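Long-range contacts in biofilm-associated surface protein (Staphylococcus aureus, PDB 7C7U), which takes part in biofilm formation by staphylococci as a cell-wall-anchored surface protein whose amyloid assembly is probably modulated by bound calcium: residues L387-L395 with L405-T413; P263-Y273 with G324-K333. All coordinates share one frame; numbering follows the deposited sequence.

Interaction 1 (L387-L395 with L405-T413); sequences LQDYDKDGL and LSDAENEDT. With CA (calcium ion), chain D; CA (calcium ion), chain E; CA (calcium ion), chain F.
Asp391 and Asp393 join the two loops through calcium ions, each carboxylate split between two metals. Asp391 OD1 binds one calcium ion at 2.4 Å, and its OD2 binds a second. Asp393 does the same, with OD2 2.1 Å from the second ion. That ion also takes the backbone oxygens of Asp407 and Asn410, tying 387-395 to 405-413. In both aspartates CG sits between backbone N and carbonyl carbon (chi1 54° and 64°), turning the carboxylate inward between the metals. Asp389 OD1, Asp391, Asp393, Leu395 O and Glu400 hold the first ion from positions 1, 3, 5, 7 and 12 of a DxDxDG loop, as in an EF-hand. Leu395 N donates to Asp393 OD1 at 2.9 Å, an Asx turn. A water on the first ion donates to Ala408 O and adds a second bridge. This metal core is compact and mostly buried. The outer side is looser: exposed Glu409 lays CG over one face of the Tyr390 ring, 4.2 Å from the ring centroid, and Glu411 CB rests 3.8 Å from Asp393 CB. The site lies past the end of strand 381-388; Glu400 of helix 397-404 binds both ions, and Asp420 of helix 420-427 completes the second.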
loop_
_atom_site.group_PDB
_atom_site.type_symbol
_atom_site.label_atom_id
_atom_site.label_comp_id
_atom_site.label_asym_id
_atom_site.label_seq_id
_atom_site.Cartn_x
_atom_site.Cartn_y
_atom_site.Cartn_z
ATOM N N LEU A 387 1.871 -8.133 -4.711
ATOM C CA LEU A 387 2.260 -7.770 -3.353
ATOM C C LEU A 387 3.626 -7.097 -3.354
ATOM O O LEU A 387 4.540 -7.505 -4.081
ATOM C CB LEU A 387 2.288 -9.007 -2.460
ATOM C CG LEU A 387 0.951 -9.692 -2.254
ATOM C CD1 LEU A 387 1.054 -10.797 -1.212
ATOM C CD2 LEU A 387 -0.120 -8.655 -1.880
ATOM N N GLN A 388 3.773 -6.080 -2.505
ATOM C CA GLN A 388 4.987 -5.280 -2.481
ATOM C C GLN A 388 5.313 -4.859 -1.053
ATOM O O GLN A 388 4.411 -4.554 -0.269
ATOM C CB GLN A 388 4.803 -4.061 -3.380
ATOM C CG GLN A 388 6.050 -3.385 -3.819
ATOM C CD GLN A 388 5.787 -2.435 -4.969
ATOM O OE1 GLN A 388 5.492 -2.862 -6.087
ATOM N NE2 GLN A 388 5.844 -1.138 -4.688
ATOM N N ASP A 389 6.606 -4.878 -0.709
ATOM C CA ASP A 389 7.121 -4.350 0.573
ATOM C C ASP A 389 8.248 -3.417 0.164
ATOM O O ASP A 389 9.425 -3.783 0.240
ATOM C CB ASP A 389 7.582 -5.484 1.490
ATOM C CG ASP A 389 8.063 -4.992 2.884
ATOM O OD1 ASP A 389 8.016 -3.790 3.158
ATOM O OD2 ASP A 389 8.469 -5.848 3.682
ATOM N N TYR A 390 7.870 -2.228 -0.308
ATOM C CA TYR A 390 8.821 -1.365 -0.993
ATOM C C TYR A 390 10.076 -1.131 -0.153
ATOM O O TYR A 390 11.197 -1.145 -0.679
ATOM C CB TYR A 390 8.151 -0.039 -1.347
ATOM C CG TYR A 390 9.042 0.888 -2.150
ATOM C CD1 TYR A 390 10.065 1.617 -1.539
ATOM C CD2 TYR A 390 8.871 1.019 -3.527
ATOM C CE1 TYR A 390 10.883 2.456 -2.280
ATOM C CE2 TYR A 390 9.684 1.852 -4.275
ATOM C CZ TYR A 390 10.687 2.569 -3.647
ATOM O OH TYR A 390 11.494 3.397 -4.394
ATOM N N ASP A 391 9.910 -0.962 1.158
ATOM C CA ASP A 391 11.025 -0.637 2.038
ATOM C C ASP A 391 11.535 -1.830 2.842
ATOM O O ASP A 391 12.340 -1.641 3.764
ATOM C CB ASP A 391 10.613 0.495 2.980
ATOM C CG ASP A 391 9.335 0.195 3.742
ATOM O OD1 ASP A 391 8.988 -0.990 3.905
ATOM O OD2 ASP A 391 8.688 1.152 4.219
ATOM N N LYS A 392 11.082 -3.040 2.531
ATOM C CA LYS A 392 11.565 -4.264 3.176
ATOM C C LYS A 392 11.561 -4.150 4.708
ATOM O O LYS A 392 12.526 -4.512 5.383
ATOM C CB LYS A 392 12.971 -4.620 2.660
ATOM C CG LYS A 392 13.102 -4.626 1.109
ATOM C CD LYS A 392 14.509 -5.003 0.618
ATOM C CE LYS A 392 14.825 -6.497 0.591
ATOM N NZ LYS A 392 13.674 -7.378 0.828
ATOM N N ASP A 393 10.459 -3.651 5.269
ATOM C CA ASP A 393 10.293 -3.661 6.724
ATOM C C ASP A 393 9.332 -4.744 7.209
ATOM O O ASP A 393 8.995 -4.773 8.401
ATOM C CB ASP A 393 9.823 -2.293 7.239
ATOM C CG ASP A 393 8.459 -1.893 6.726
ATOM O OD1 ASP A 393 7.740 -2.740 6.157
ATOM O OD2 ASP A 393 8.095 -0.707 6.898
ATOM N N GLY A 394 8.851 -5.607 6.311
ATOM C CA GLY A 394 7.964 -6.685 6.687
ATOM C C GLY A 394 6.481 -6.385 6.571
ATOM O O GLY A 394 5.678 -7.315 6.659
ATOM N N LEU A 395 6.091 -5.127 6.394
ATOM C CA LEU A 395 4.686 -4.745 6.245
ATOM C C LEU A 395 4.398 -4.408 4.787
ATOM O O LEU A 395 4.976 -3.453 4.254
ATOM C CB LEU A 395 4.353 -3.530 7.103
ATOM C CG LEU A 395 4.598 -3.625 8.605
ATOM C CD1 LEU A 395 4.099 -2.335 9.279
ATOM C CD2 LEU A 395 3.926 -4.842 9.206
ATOM N N LEU A 405 -0.884 2.757 8.884
ATOM C CA LEU A 405 -0.638 4.148 8.495
ATOM C C LEU A 405 0.835 4.527 8.512
ATOM O O LEU A 405 1.171 5.703 8.313
ATOM C CB LEU A 405 -1.435 5.138 9.361
ATOM C CG LEU A 405 -2.893 4.765 9.578
ATOM C CD1 LEU A 405 -3.605 5.823 10.413
ATOM C CD2 LEU A 405 -3.574 4.580 8.224
ATOM N N SER A 406 1.730 3.567 8.724
ATOM C CA SER A 406 3.140 3.848 8.578
ATOM C C SER A 406 3.468 4.148 7.115
ATOM O O SER A 406 2.686 3.875 6.199
ATOM C CB SER A 406 3.966 2.673 9.093
ATOM O OG SER A 406 3.365 1.433 8.760
ATOM N N ASP A 407 4.654 4.707 6.905
ATOM C CA ASP A 407 5.118 5.039 5.567
ATOM C C ASP A 407 5.550 3.759 4.852
ATOM O O ASP A 407 6.343 2.981 5.394
ATOM C CB ASP A 407 6.268 6.049 5.669
ATOM C CG ASP A 407 6.717 6.596 4.315
ATOM O OD1 ASP A 407 6.348 6.037 3.256
ATOM O OD2 ASP A 407 7.465 7.596 4.320
ATOM N N ALA A 408 4.989 3.526 3.651
ATOM C CA ALA A 408 5.326 2.356 2.833
ATOM C C ALA A 408 6.695 2.457 2.159
ATOM O O ALA A 408 7.181 1.443 1.637
ATOM C CB ALA A 408 4.253 2.125 1.762
ATOM N N GLU A 409 7.313 3.645 2.131
ATOM C CA GLU A 409 8.630 3.859 1.532
ATOM C C GLU A 409 9.669 4.329 2.556
ATOM O O GLU A 409 10.608 5.045 2.209
ATOM C CB GLU A 409 8.544 4.857 0.375
ATOM C CG GLU A 409 7.563 4.476 -0.733
ATOM C CD GLU A 409 6.316 5.353 -0.737
ATOM O OE1 GLU A 409 5.770 5.624 0.354
ATOM O OE2 GLU A 409 5.884 5.776 -1.832
ATOM N N ASN A 410 9.489 3.974 3.826
ATOM C CA ASN A 410 10.488 4.232 4.869
ATOM C C ASN A 410 10.398 3.097 5.872
ATOM O O ASN A 410 9.352 2.897 6.482
ATOM C CB ASN A 410 10.261 5.581 5.559
ATOM C CG ASN A 410 11.358 5.929 6.592
ATOM O OD1 ASN A 410 12.135 5.073 7.020
ATOM N ND2 ASN A 410 11.406 7.196 6.988
ATOM N N GLU A 411 11.473 2.339 6.032
ATOM C CA GLU A 411 11.409 1.207 6.949
ATOM C C GLU A 411 11.371 1.629 8.417
ATOM O O GLU A 411 11.088 0.786 9.270
ATOM C CB GLU A 411 12.581 0.239 6.695
ATOM C CG GLU A 411 13.974 0.724 7.085
ATOM C CD GLU A 411 14.617 1.597 6.026
ATOM O OE1 GLU A 411 15.658 2.224 6.319
ATOM O OE2 GLU A 411 14.105 1.629 4.888
ATOM N N ASP A 412 11.602 2.910 8.731
ATOM C CA ASP A 412 11.590 3.399 10.135
ATOM C C ASP A 412 10.903 4.766 10.103
ATOM O O ASP A 412 11.554 5.811 10.142
ATOM C CB ASP A 412 13.002 3.463 10.716
ATOM C CG ASP A 412 13.024 3.941 12.167
ATOM O OD1 ASP A 412 11.956 3.944 12.827
ATOM O OD2 ASP A 412 14.114 4.322 12.636
ATOM N N THR A 413 9.567 4.739 9.980
ATOM C CA THR A 413 8.814 5.955 9.687
ATOM C C THR A 413 9.046 7.047 10.716
ATOM O O THR A 413 9.171 8.224 10.349
ATOM C CB THR A 413 7.324 5.622 9.585
ATOM O OG1 THR A 413 7.109 4.726 8.484
ATOM C CG2 THR A 413 6.467 6.875 9.435
HETATM CA CA CA D . 6.788 -2.021 4.051
HETATM CA CA CA E . 7.392 1.241 6.396
HETATM CA CA CA F . 10.387 3.277 14.326
HETATM O O HOH W 1 6.039 -0.740 1.956
#

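Interaction 2 (P263-Y273 with G324-K333)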
loop_
_atom_site.group_PDB
_atom_site.type_symbol
_atom_site.label_atom_id
_atom_site.label_comp_id
_atom_site.label_asym_id
_atom_site.label_seq_id
_atom_site.Cartn_x
_atom_site.Cartn_y
_atom_site.Cartn_z
ATOM N N PRO A 263 0.445 -22.481 1.010
ATOM C CA PRO A 263 0.790 -22.557 2.450
ATOM C C PRO A 263 0.068 -21.545 3.331
ATOM O O PRO A 263 0.084 -21.683 4.565
ATOM C CB PRO A 263 2.306 -22.305 2.468
ATOM C CG PRO A 263 2.784 -22.699 1.116
ATOM C CD PRO A 263 1.649 -22.342 0.168
ATOM N N TYR A 264 -0.524 -20.508 2.754
ATOM C CA TYR A 264 -1.177 -19.466 3.527
ATOM C C TYR A 264 -2.689 -19.547 3.491
ATOM O O TYR A 264 -3.350 -18.688 4.076
ATOM C CB TYR A 264 -0.722 -18.093 3.027
ATOM C CG TYR A 264 0.770 -17.981 3.004
ATOM C CD1 TYR A 264 1.463 -17.620 4.146
ATOM C CD2 TYR A 264 1.495 -18.274 1.859
ATOM C CE1 TYR A 264 2.836 -17.527 4.145
ATOM C CE2 TYR A 264 2.877 -18.186 1.847
ATOM C CZ TYR A 264 3.535 -17.807 3.002
ATOM O OH TYR A 264 4.897 -17.711 3.028
ATOM N N ILE A 265 -3.267 -20.518 2.790
ATOM C CA ILE A 265 -4.714 -20.581 2.634
ATOM C C ILE A 265 -5.295 -21.580 3.623
ATOM O O ILE A 265 -4.902 -22.751 3.642
ATOM C CB ILE A 265 -5.110 -20.930 1.193
ATOM C CG1 ILE A 265 -4.650 -19.806 0.262
ATOM C CG2 ILE A 265 -6.611 -21.122 1.138
ATOM C CD1 ILE A 265 -4.692 -20.167 -1.232
ATOM N N GLU A 266 -6.242 -21.113 4.431
ATOM C CA GLU A 266 -7.032 -21.967 5.309
ATOM C C GLU A 266 -8.246 -22.545 4.592
ATOM O O GLU A 266 -8.606 -23.705 4.816
ATOM C CB GLU A 266 -7.501 -21.171 6.533
ATOM C CG GLU A 266 -8.386 -21.951 7.509
ATOM C CD GLU A 266 -7.653 -23.130 8.146
ATOM O OE1 GLU A 266 -7.494 -24.183 7.476
ATOM O OE2 GLU A 266 -7.214 -22.987 9.313
ATOM N N GLY A 267 -8.887 -21.760 3.735
ATOM C CA GLY A 267 -10.042 -22.255 3.009
ATOM C C GLY A 267 -10.297 -21.438 1.764
ATOM O O GLY A 267 -9.872 -20.283 1.655
ATOM N N VAL A 268 -11.012 -22.058 0.822
ATOM C CA VAL A 268 -11.372 -21.454 -0.458
ATOM C C VAL A 268 -12.882 -21.532 -0.621
ATOM O O VAL A 268 -13.473 -22.599 -0.434
ATOM C CB VAL A 268 -10.671 -22.152 -1.637
ATOM C CG1 VAL A 268 -10.979 -21.429 -2.956
ATOM C CG2 VAL A 268 -9.187 -22.228 -1.398
ATOM N N GLU A 269 -13.504 -20.408 -0.970
ATOM C CA GLU A 269 -14.957 -20.310 -1.030
ATOM C C GLU A 269 -15.390 -19.602 -2.303
ATOM O O GLU A 269 -14.699 -18.709 -2.799
ATOM C CB GLU A 269 -15.518 -19.526 0.162
ATOM C CG GLU A 269 -15.003 -19.996 1.519
ATOM C CD GLU A 269 -15.602 -19.192 2.670
ATOM O OE1 GLU A 269 -16.043 -18.044 2.436
ATOM O OE2 GLU A 269 -15.626 -19.711 3.804
ATOM N N LEU A 270 -16.582 -19.955 -2.778
ATOM C CA LEU A 270 -17.223 -19.271 -3.890
ATOM C C LEU A 270 -18.304 -18.344 -3.362
ATOM O O LEU A 270 -19.163 -18.758 -2.572
ATOM C CB LEU A 270 -17.828 -20.279 -4.871
ATOM C CG LEU A 270 -18.419 -19.702 -6.152
ATOM C CD1 LEU A 270 -17.293 -19.225 -7.052
ATOM C CD2 LEU A 270 -19.258 -20.768 -6.871
ATOM N N HIS A 271 -18.277 -17.098 -3.814
ATOM C CA HIS A 271 -19.282 -16.124 -3.424
ATOM C C HIS A 271 -20.048 -15.639 -4.651
ATOM O O HIS A 271 -19.518 -15.595 -5.769
ATOM C CB HIS A 271 -18.643 -14.933 -2.700
ATOM C CG HIS A 271 -18.203 -15.250 -1.308
ATOM N ND1 HIS A 271 -18.310 -14.346 -0.270
ATOM C CD2 HIS A 271 -17.691 -16.381 -0.772
ATOM C CE1 HIS A 271 -17.867 -14.904 0.841
ATOM N NE2 HIS A 271 -17.478 -16.133 0.565
ATOM N N GLN A 272 -21.304 -15.268 -4.434
ATOM C CA GLN A 272 -22.048 -14.629 -5.502
ATOM C C GLN A 272 -21.711 -13.149 -5.520
ATOM O O GLN A 272 -21.469 -12.533 -4.481
ATOM C CB GLN A 272 -23.551 -14.850 -5.343
ATOM C CG GLN A 272 -24.016 -16.103 -6.068
ATOM C CD GLN A 272 -25.509 -16.113 -6.345
ATOM O OE1 GLN A 272 -26.228 -15.200 -5.941
ATOM N NE2 GLN A 272 -25.980 -17.144 -7.051
ATOM N N TYR A 273 -21.686 -12.584 -6.717
ATOM C CA TYR A 273 -21.031 -11.303 -6.932
ATOM C C TYR A 273 -21.790 -10.446 -7.936
ATOM O O TYR A 273 -22.147 -10.920 -9.019
ATOM C CB TYR A 273 -19.596 -11.552 -7.414
ATOM C CG TYR A 273 -18.742 -10.316 -7.488
ATOM C CD1 TYR A 273 -17.694 -10.236 -8.393
ATOM C CD2 TYR A 273 -18.950 -9.250 -6.616
ATOM C CE1 TYR A 273 -16.912 -9.115 -8.477
ATOM C CE2 TYR A 273 -18.157 -8.120 -6.678
ATOM C CZ TYR A 273 -17.137 -8.058 -7.610
ATOM O OH TYR A 273 -16.343 -6.939 -7.696
ATOM N N GLY A 324 -20.431 -11.495 -12.668
ATOM C CA GLY A 324 -19.343 -11.479 -11.696
ATOM C C GLY A 324 -19.250 -12.824 -10.990
ATOM O O GLY A 324 -20.270 -13.453 -10.708
ATOM N N VAL A 325 -18.020 -13.267 -10.739
ATOM C CA VAL A 325 -17.754 -14.475 -9.962
ATOM C C VAL A 325 -16.653 -14.144 -8.955
ATOM O O VAL A 325 -15.631 -13.559 -9.324
ATOM C CB VAL A 325 -17.336 -15.662 -10.851
ATOM C CG1 VAL A 325 -17.203 -16.910 -10.014
ATOM C CG2 VAL A 325 -18.381 -15.910 -11.961
ATOM N N ARG A 326 -16.867 -14.485 -7.689
ATOM C CA ARG A 326 -15.882 -14.187 -6.646
ATOM C C ARG A 326 -15.353 -15.465 -6.022
ATOM O O ARG A 326 -16.129 -16.302 -5.538
ATOM C CB ARG A 326 -16.466 -13.296 -5.557
ATOM C CG ARG A 326 -15.535 -13.159 -4.331
ATOM C CD ARG A 326 -16.023 -12.037 -3.406
ATOM N NE ARG A 326 -15.646 -10.725 -3.933
ATOM C CZ ARG A 326 -15.985 -9.560 -3.393
ATOM N NH1 ARG A 326 -16.739 -9.532 -2.295
ATOM N NH2 ARG A 326 -15.572 -8.428 -3.956
ATOM N N VAL A 327 -14.036 -15.602 -5.987
ATOM C CA VAL A 327 -13.383 -16.652 -5.219
ATOM C C VAL A 327 -12.713 -15.994 -4.019
ATOM O O VAL A 327 -12.030 -14.977 -4.171
ATOM C CB VAL A 327 -12.368 -17.431 -6.067
ATOM C CG1 VAL A 327 -11.631 -18.472 -5.205
ATOM C CG2 VAL A 327 -13.092 -18.132 -7.227
ATOM N N VAL A 328 -12.905 -16.572 -2.838
ATOM C CA VAL A 328 -12.360 -16.024 -1.589
ATOM C C VAL A 328 -11.325 -16.987 -1.029
ATOM O O VAL A 328 -11.623 -18.166 -0.800
ATOM C CB VAL A 328 -13.467 -15.763 -0.558
ATOM C CG1 VAL A 328 -12.844 -15.172 0.764
ATOM C CG2 VAL A 328 -14.515 -14.814 -1.131
ATOM N N LEU A 329 -10.116 -16.484 -0.779
ATOM C CA LEU A 329 -9.062 -17.259 -0.136
ATOM C C LEU A 329 -8.924 -16.715 1.282
ATOM O O LEU A 329 -8.510 -15.567 1.461
ATOM C CB LEU A 329 -7.739 -17.134 -0.880
ATOM C CG LEU A 329 -7.712 -17.136 -2.401
ATOM C CD1 LEU A 329 -6.269 -16.899 -2.807
ATOM C CD2 LEU A 329 -8.264 -18.454 -2.961
ATOM N N LYS A 330 -9.279 -17.530 2.272
ATOM C CA LYS A 330 -9.153 -17.147 3.670
ATOM C C LYS A 330 -7.733 -17.451 4.143
ATOM O O LYS A 330 -7.294 -18.606 4.103
ATOM C CB LYS A 330 -10.186 -17.894 4.512
ATOM C CG LYS A 330 -11.591 -17.349 4.376
ATOM C CD LYS A 330 -12.515 -17.843 5.493
ATOM C CE LYS A 330 -13.870 -17.144 5.425
ATOM N NZ LYS A 330 -14.863 -17.643 6.421
ATOM N N LEU A 331 -7.011 -16.422 4.573
ATOM C CA LEU A 331 -5.648 -16.627 5.055
ATOM C C LEU A 331 -5.649 -17.333 6.407
ATOM O O LEU A 331 -6.586 -17.209 7.200
ATOM C CB LEU A 331 -4.907 -15.296 5.174
ATOM C CG LEU A 331 -4.711 -14.578 3.846
ATOM C CD1 LEU A 331 -4.086 -13.218 4.054
ATOM C CD2 LEU A 331 -3.887 -15.437 2.875
ATOM N N ASN A 332 -4.574 -18.076 6.667
ATOM C CA ASN A 332 -4.402 -18.754 7.945
ATOM C C ASN A 332 -3.405 -18.042 8.857
ATOM O O ASN A 332 -3.133 -18.538 9.952
ATOM C CB ASN A 332 -3.974 -20.221 7.727
ATOM C CG ASN A 332 -2.662 -20.364 6.973
ATOM O OD1 ASN A 332 -1.847 -19.449 6.931
ATOM N ND2 ASN A 332 -2.458 -21.530 6.359
ATOM N N LYS A 333 -2.888 -16.888 8.438
ATOM C CA LYS A 333 -1.953 -16.063 9.192
ATOM C C LYS A 333 -1.871 -14.727 8.470
ATOM O O LYS A 333 -2.401 -14.570 7.366
ATOM C CB LYS A 333 -0.574 -16.711 9.307
ATOM C CG LYS A 333 0.198 -16.799 7.980
ATOM C CD LYS A 333 1.428 -17.698 8.110
ATOM C CE LYS A 333 1.037 -19.145 8.420
ATOM N NZ LYS A 333 1.201 -20.040 7.215
HETATM O O HOH W 2 -4.141 -23.797 7.093
HETATM O O HOH W 3 -18.438 -11.451 -0.545
HETATM O O HOH W 4 -23.016 -11.469 -11.437
HETATM O O HOH W 5 -22.018 -14.721 -9.207
#
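Strands 267-272 and 324-331 pair as antiparallel neighbours within a five-stranded sheet, and a classic beta bulge sits at Glu266 and Gly267, which both face Lys330. Glu266 N donates to Lys330 O at 2.7 Å, and Lys330 N returns a bond to Gly267 O. Glu269 and Val328 form a hydrogen-bonded pair with two good bonds. At His271 and Arg326 the pair is uneven: His271 N donates to Arg326 O at 2.9 Å, while the return bond is weak.

On one face Val325 and Val327 meet Tyr253 and Leu329 meets Ile257, both in strand 252-257 of another sheet, while Val268 and Leu270 touch Leu294 of neighbouring strand 290-294. The opposite face is mostly polar, with Val328 among Glu269, His271, Arg326 and Lys330. Arg326 CB and CG lie against His271 CB, both at 3.9 Å, and CD stays near the same atom. The chain then bends at chi3 (-78°), which carries the guanidinium over to Tyr273. The two groups stack with planes 26° apart, and NH2 comes 3.8 Å from Tyr273 CE2. NE makes a salt bridge to Asp232, NH2 and NH1 bond to Lys283 O and Asn284 O, and NH1 also reaches a water held by His271 ND1. Several bonds thus fix the rotation of the guanidinium.

Glu269 OE2 makes salt bridges to Lys290 and Lys330 NZ, the latter with a weak hydrogen bond. Its OE1 accepts from His271 NE2 at 3.0 Å, in the plane of the imidazole. Val328 CG2 sits over the centre of that ring, 3.6 Å from its centroid.

Interaction 2 comes first along the chain, and interaction 1 opens only after it has closed. Their centres are 26 Å apart and their nearest atoms about 8 Å apart, so they do not touch. Interaction 2 lies within the sheet formed by strands 210-220, 228-237, 323-331, 265-272 and 290-294. Interaction 1 begins at strand 381-388, an outermost strand of a second sheet. That second sheet links them, because its strand 252-257 packs against the apolar face of interaction 2. The chain thus passes from a hydrogen-bonded beta framework to a metal-bound segment. This is consistent with calcium ordering the segment between these sheets and the beta domains that follow.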